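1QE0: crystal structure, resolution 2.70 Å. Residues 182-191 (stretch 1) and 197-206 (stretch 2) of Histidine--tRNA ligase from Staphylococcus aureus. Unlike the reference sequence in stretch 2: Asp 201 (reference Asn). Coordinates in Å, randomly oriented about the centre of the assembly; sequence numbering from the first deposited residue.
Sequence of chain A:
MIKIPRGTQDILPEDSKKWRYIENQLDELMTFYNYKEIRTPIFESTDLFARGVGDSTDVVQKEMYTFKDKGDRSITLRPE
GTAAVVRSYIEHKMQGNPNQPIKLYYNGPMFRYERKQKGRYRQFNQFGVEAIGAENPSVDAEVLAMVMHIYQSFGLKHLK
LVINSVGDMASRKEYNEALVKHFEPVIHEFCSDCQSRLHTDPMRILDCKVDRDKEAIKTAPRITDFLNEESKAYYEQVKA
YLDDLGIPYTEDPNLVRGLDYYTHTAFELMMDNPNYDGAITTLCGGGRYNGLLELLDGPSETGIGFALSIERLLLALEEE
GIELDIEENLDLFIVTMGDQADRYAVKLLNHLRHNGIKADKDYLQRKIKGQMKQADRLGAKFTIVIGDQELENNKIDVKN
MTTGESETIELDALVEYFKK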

# COMPACT_ATOMS: atom_id res chain seq x y z
N HIS A 182 5.30 29.70 38.26
CA HIS A 182 3.94 30.13 38.02
C HIS A 182 2.91 29.30 38.78
O HIS A 182 2.42 29.72 39.83
CB HIS A 182 3.67 30.09 36.51
CG HIS A 182 2.28 30.49 36.12
ND1 HIS A 182 1.21 29.61 36.13
CD2 HIS A 182 1.78 31.67 35.70
CE1 HIS A 182 0.12 30.23 35.73
NE2 HIS A 182 0.43 31.49 35.46
N PHE A 183 2.60 28.11 38.27
CA PHE A 183 1.58 27.25 38.83
C PHE A 183 1.74 26.83 40.27
O PHE A 183 0.76 26.81 41.00
CB PHE A 183 1.42 25.97 38.01
CG PHE A 183 0.73 26.16 36.70
CD1 PHE A 183 1.45 26.15 35.51
CD2 PHE A 183 -0.65 26.30 36.65
CE1 PHE A 183 0.80 26.26 34.29
CE2 PHE A 183 -1.31 26.41 35.43
CZ PHE A 183 -0.58 26.39 34.24
N GLU A 184 2.96 26.52 40.68
CA GLU A 184 3.17 26.04 42.05
C GLU A 184 2.50 26.82 43.16
O GLU A 184 1.88 26.22 44.06
CB GLU A 184 4.66 25.81 42.32
CG GLU A 184 5.16 26.32 43.63
CD GLU A 184 6.55 26.88 43.49
OE1 GLU A 184 6.69 28.06 43.06
OE2 GLU A 184 7.50 26.12 43.78
N PRO A 185 2.56 28.16 43.13
CA PRO A 185 1.91 28.92 44.21
C PRO A 185 0.38 28.76 44.28
O PRO A 185 -0.27 29.34 45.15
CB PRO A 185 2.35 30.35 43.92
CG PRO A 185 3.72 30.15 43.30
CD PRO A 185 3.45 29.04 42.34
N VAL A 186 -0.19 27.98 43.36
CA VAL A 186 -1.62 27.72 43.34
C VAL A 186 -1.83 26.26 42.95
O VAL A 186 -2.89 25.87 42.44
CB VAL A 186 -2.34 28.63 42.35
CG1 VAL A 186 -2.10 30.06 42.72
CG2 VAL A 186 -1.91 28.35 40.93
N ILE A 187 -0.81 25.46 43.24
CA ILE A 187 -0.80 24.04 42.91
C ILE A 187 -1.94 23.23 43.52
O ILE A 187 -2.46 22.34 42.88
CB ILE A 187 0.58 23.41 43.23
CG1 ILE A 187 0.79 22.19 42.36
CG2 ILE A 187 0.69 23.04 44.70
CD1 ILE A 187 0.41 22.43 40.92
N HIS A 188 -2.36 23.58 44.73
CA HIS A 188 -3.43 22.86 45.43
C HIS A 188 -4.81 23.13 44.86
O HIS A 188 -5.78 22.46 45.23
CB HIS A 188 -3.42 23.18 46.92
CG HIS A 188 -2.28 22.57 47.67
ND1 HIS A 188 -1.51 21.55 47.15
CD2 HIS A 188 -1.79 22.81 48.90
CE1 HIS A 188 -0.59 21.20 48.03
NE2 HIS A 188 -0.74 21.95 49.11
N GLU A 189 -4.90 24.14 44.00
CA GLU A 189 -6.16 24.50 43.37
C GLU A 189 -6.41 23.55 42.21
O GLU A 189 -7.49 23.58 41.60
CB GLU A 189 -6.09 25.93 42.83
CG GLU A 189 -5.78 26.98 43.89
CD GLU A 189 -5.49 28.37 43.32
OE1 GLU A 189 -5.21 29.30 44.12
OE2 GLU A 189 -5.52 28.53 42.07
N PHE A 190 -5.40 22.72 41.92
CA PHE A 190 -5.42 21.72 40.84
C PHE A 190 -5.62 20.28 41.32
O PHE A 190 -5.12 19.87 42.38
CB PHE A 190 -4.12 21.79 40.02
CG PHE A 190 -4.05 22.98 39.11
CD1 PHE A 190 -4.09 24.27 39.63
CD2 PHE A 190 -4.01 22.81 37.73
CE1 PHE A 190 -4.10 25.38 38.79
CE2 PHE A 190 -4.02 23.90 36.89
CZ PHE A 190 -4.07 25.19 37.42
N CYS A 191 -6.33 19.52 40.51
CA CYS A 191 -6.61 18.11 40.80
C CYS A 191 -5.29 17.37 41.04
O CYS A 191 -4.25 17.79 40.53
CB CYS A 191 -7.30 17.51 39.58
SG CYS A 191 -6.60 18.16 38.00
N ARG A 197 1.61 16.44 37.87
CA ARG A 197 2.28 16.98 36.69
C ARG A 197 3.14 18.23 36.82
O ARG A 197 3.86 18.56 35.88
CB ARG A 197 1.28 17.20 35.58
CG ARG A 197 0.43 16.01 35.23
CD ARG A 197 -0.01 16.14 33.76
NE ARG A 197 -1.20 15.38 33.38
CZ ARG A 197 -2.45 15.85 33.48
NH1 ARG A 197 -2.68 17.07 33.97
NH2 ARG A 197 -3.46 15.12 33.02
N LEU A 198 3.08 18.96 37.93
CA LEU A 198 3.91 20.16 38.02
C LEU A 198 5.36 19.73 37.96
O LEU A 198 6.16 20.25 37.18
CB LEU A 198 3.70 20.89 39.36
CG LEU A 198 3.54 22.42 39.45
CD1 LEU A 198 4.04 22.86 40.80
CD2 LEU A 198 4.29 23.18 38.38
N HIS A 199 5.66 18.72 38.74
CA HIS A 199 7.01 18.22 38.85
C HIS A 199 7.61 17.34 37.77
O HIS A 199 8.82 17.18 37.73
CB HIS A 199 7.20 17.62 40.24
CG HIS A 199 7.39 18.66 41.28
ND1 HIS A 199 6.35 19.39 41.80
CD2 HIS A 199 8.52 19.23 41.76
CE1 HIS A 199 6.82 20.37 42.54
NE2 HIS A 199 8.14 20.30 42.54
N THR A 200 6.79 16.77 36.90
CA THR A 200 7.36 15.95 35.86
C THR A 200 7.38 16.72 34.55
O THR A 200 8.33 16.63 33.78
CB THR A 200 6.62 14.65 35.75
OG1 THR A 200 5.22 14.91 35.67
CG2 THR A 200 6.92 13.80 36.98
N ASP A 201 6.34 17.50 34.30
CA ASP A 201 6.26 18.32 33.10
C ASP A 201 5.03 19.21 33.19
O ASP A 201 3.95 18.83 32.78
CB ASP A 201 6.23 17.46 31.82
CG ASP A 201 5.09 16.46 31.82
OD1 ASP A 201 4.65 16.05 30.72
OD2 ASP A 201 4.64 16.08 32.93
N PRO A 202 5.21 20.42 33.71
CA PRO A 202 4.18 21.43 33.91
C PRO A 202 3.34 21.69 32.66
O PRO A 202 2.14 21.94 32.76
CB PRO A 202 4.98 22.66 34.29
CG PRO A 202 6.22 22.11 34.89
CD PRO A 202 6.54 20.99 33.98
N MET A 203 3.97 21.60 31.49
CA MET A 203 3.28 21.86 30.21
C MET A 203 2.01 21.07 30.05
O MET A 203 1.09 21.53 29.39
CB MET A 203 4.20 21.56 29.03
CG MET A 203 3.60 21.95 27.69
SD MET A 203 4.86 22.07 26.40
CE MET A 203 4.43 23.64 25.72
N ARG A 204 1.96 19.89 30.65
CA ARG A 204 0.79 19.01 30.58
C ARG A 204 -0.31 19.59 31.43
O ARG A 204 -1.46 19.17 31.32
CB ARG A 204 1.15 17.60 31.06
CG ARG A 204 0.99 16.53 30.02
CD ARG A 204 -0.44 16.53 29.54
NE ARG A 204 -0.69 15.57 28.47
CZ ARG A 204 -0.85 14.26 28.66
NH1 ARG A 204 -0.77 13.76 29.89
NH2 ARG A 204 -1.18 13.47 27.63
N ILE A 205 0.06 20.51 32.30
CA ILE A 205 -0.90 21.17 33.18
C ILE A 205 -1.75 22.15 32.40
O ILE A 205 -2.93 22.33 32.72
CB ILE A 205 -0.20 21.91 34.36
CG1 ILE A 205 0.42 20.90 35.34
CG2 ILE A 205 -1.18 22.83 35.09
CD1 ILE A 205 0.93 21.52 36.63
N LEU A 206 -1.15 22.80 31.40
CA LEU A 206 -1.87 23.77 30.57
C LEU A 206 -3.20 23.24 30.02
O LEU A 206 -3.96 24.09 29.53
CB LEU A 206 -0.99 24.30 29.44
CG LEU A 206 0.21 25.09 29.98
CD1 LEU A 206 0.96 25.75 28.85
CD2 LEU A 206 -0.26 26.13 30.97

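No hydrogen bond crosses between the two stretches; the 349 Å² they bury together, both sides summed, comes mostly from apolar side chains. The backbones keep their distance, the nearest CA pair across the contact being Glu 184 CA and Leu 198 CA at 7.2 Å, so side chains must fill the gap.

Both backbones make local hydrogen bonds. In the 3-10 segment of stretch 1, Ile 187 N donates to Glu 184 O at 2.9 Å, and just past its end Phe 190 N donates to Ile 187 O at 3.1 Å; in stretch 2, Arg 204 N donates to Asp 201 O at 3.1 Å. The spacings of four and then three residues, roughly one helical turn each, help bring Phe 183, Ile 187 and Phe 190 to the same side, and the CA-to-CB bonds of all three point toward stretch 2. There, Leu 198 and Ile 205 point back.

Phe 183, with chi1 m (-74°) and chi2 105°, presents one ring face to Ile 205. The methyl CG2 of Ile 205 lies 3.7 Å from the centroid of the Phe 183 ring and 15° off its normal, a CH-pi contact in which a weakly polarised C-H group meets the pi cloud. Leu 206 meets the ring edge instead, its CD2 3.3 Å from CZ of Phe 183. Its CA-to-CB bond points away, but with chi1 m and chi2 t the side-chain end comes nearer. The same Ile 205 CG2 is 3.5 Å from CE2 of Phe 190, so this methyl touches both aromatic rings; Ile 205 is itself m, t.

Leu 198 sits between wells at chi1 (-136°), with chi2 t. In this conformation its CD2 lies 4.0 Å from CB of Phe 183, its CD1 3.4 Å from CB of Glu 184, and its CG 3.5 Å from CD1 of Ile 187. Ile 187, t at chi1 and p at chi2, also brings CD1 to 4.4 Å from CD1 of Ile 205, a looser contact.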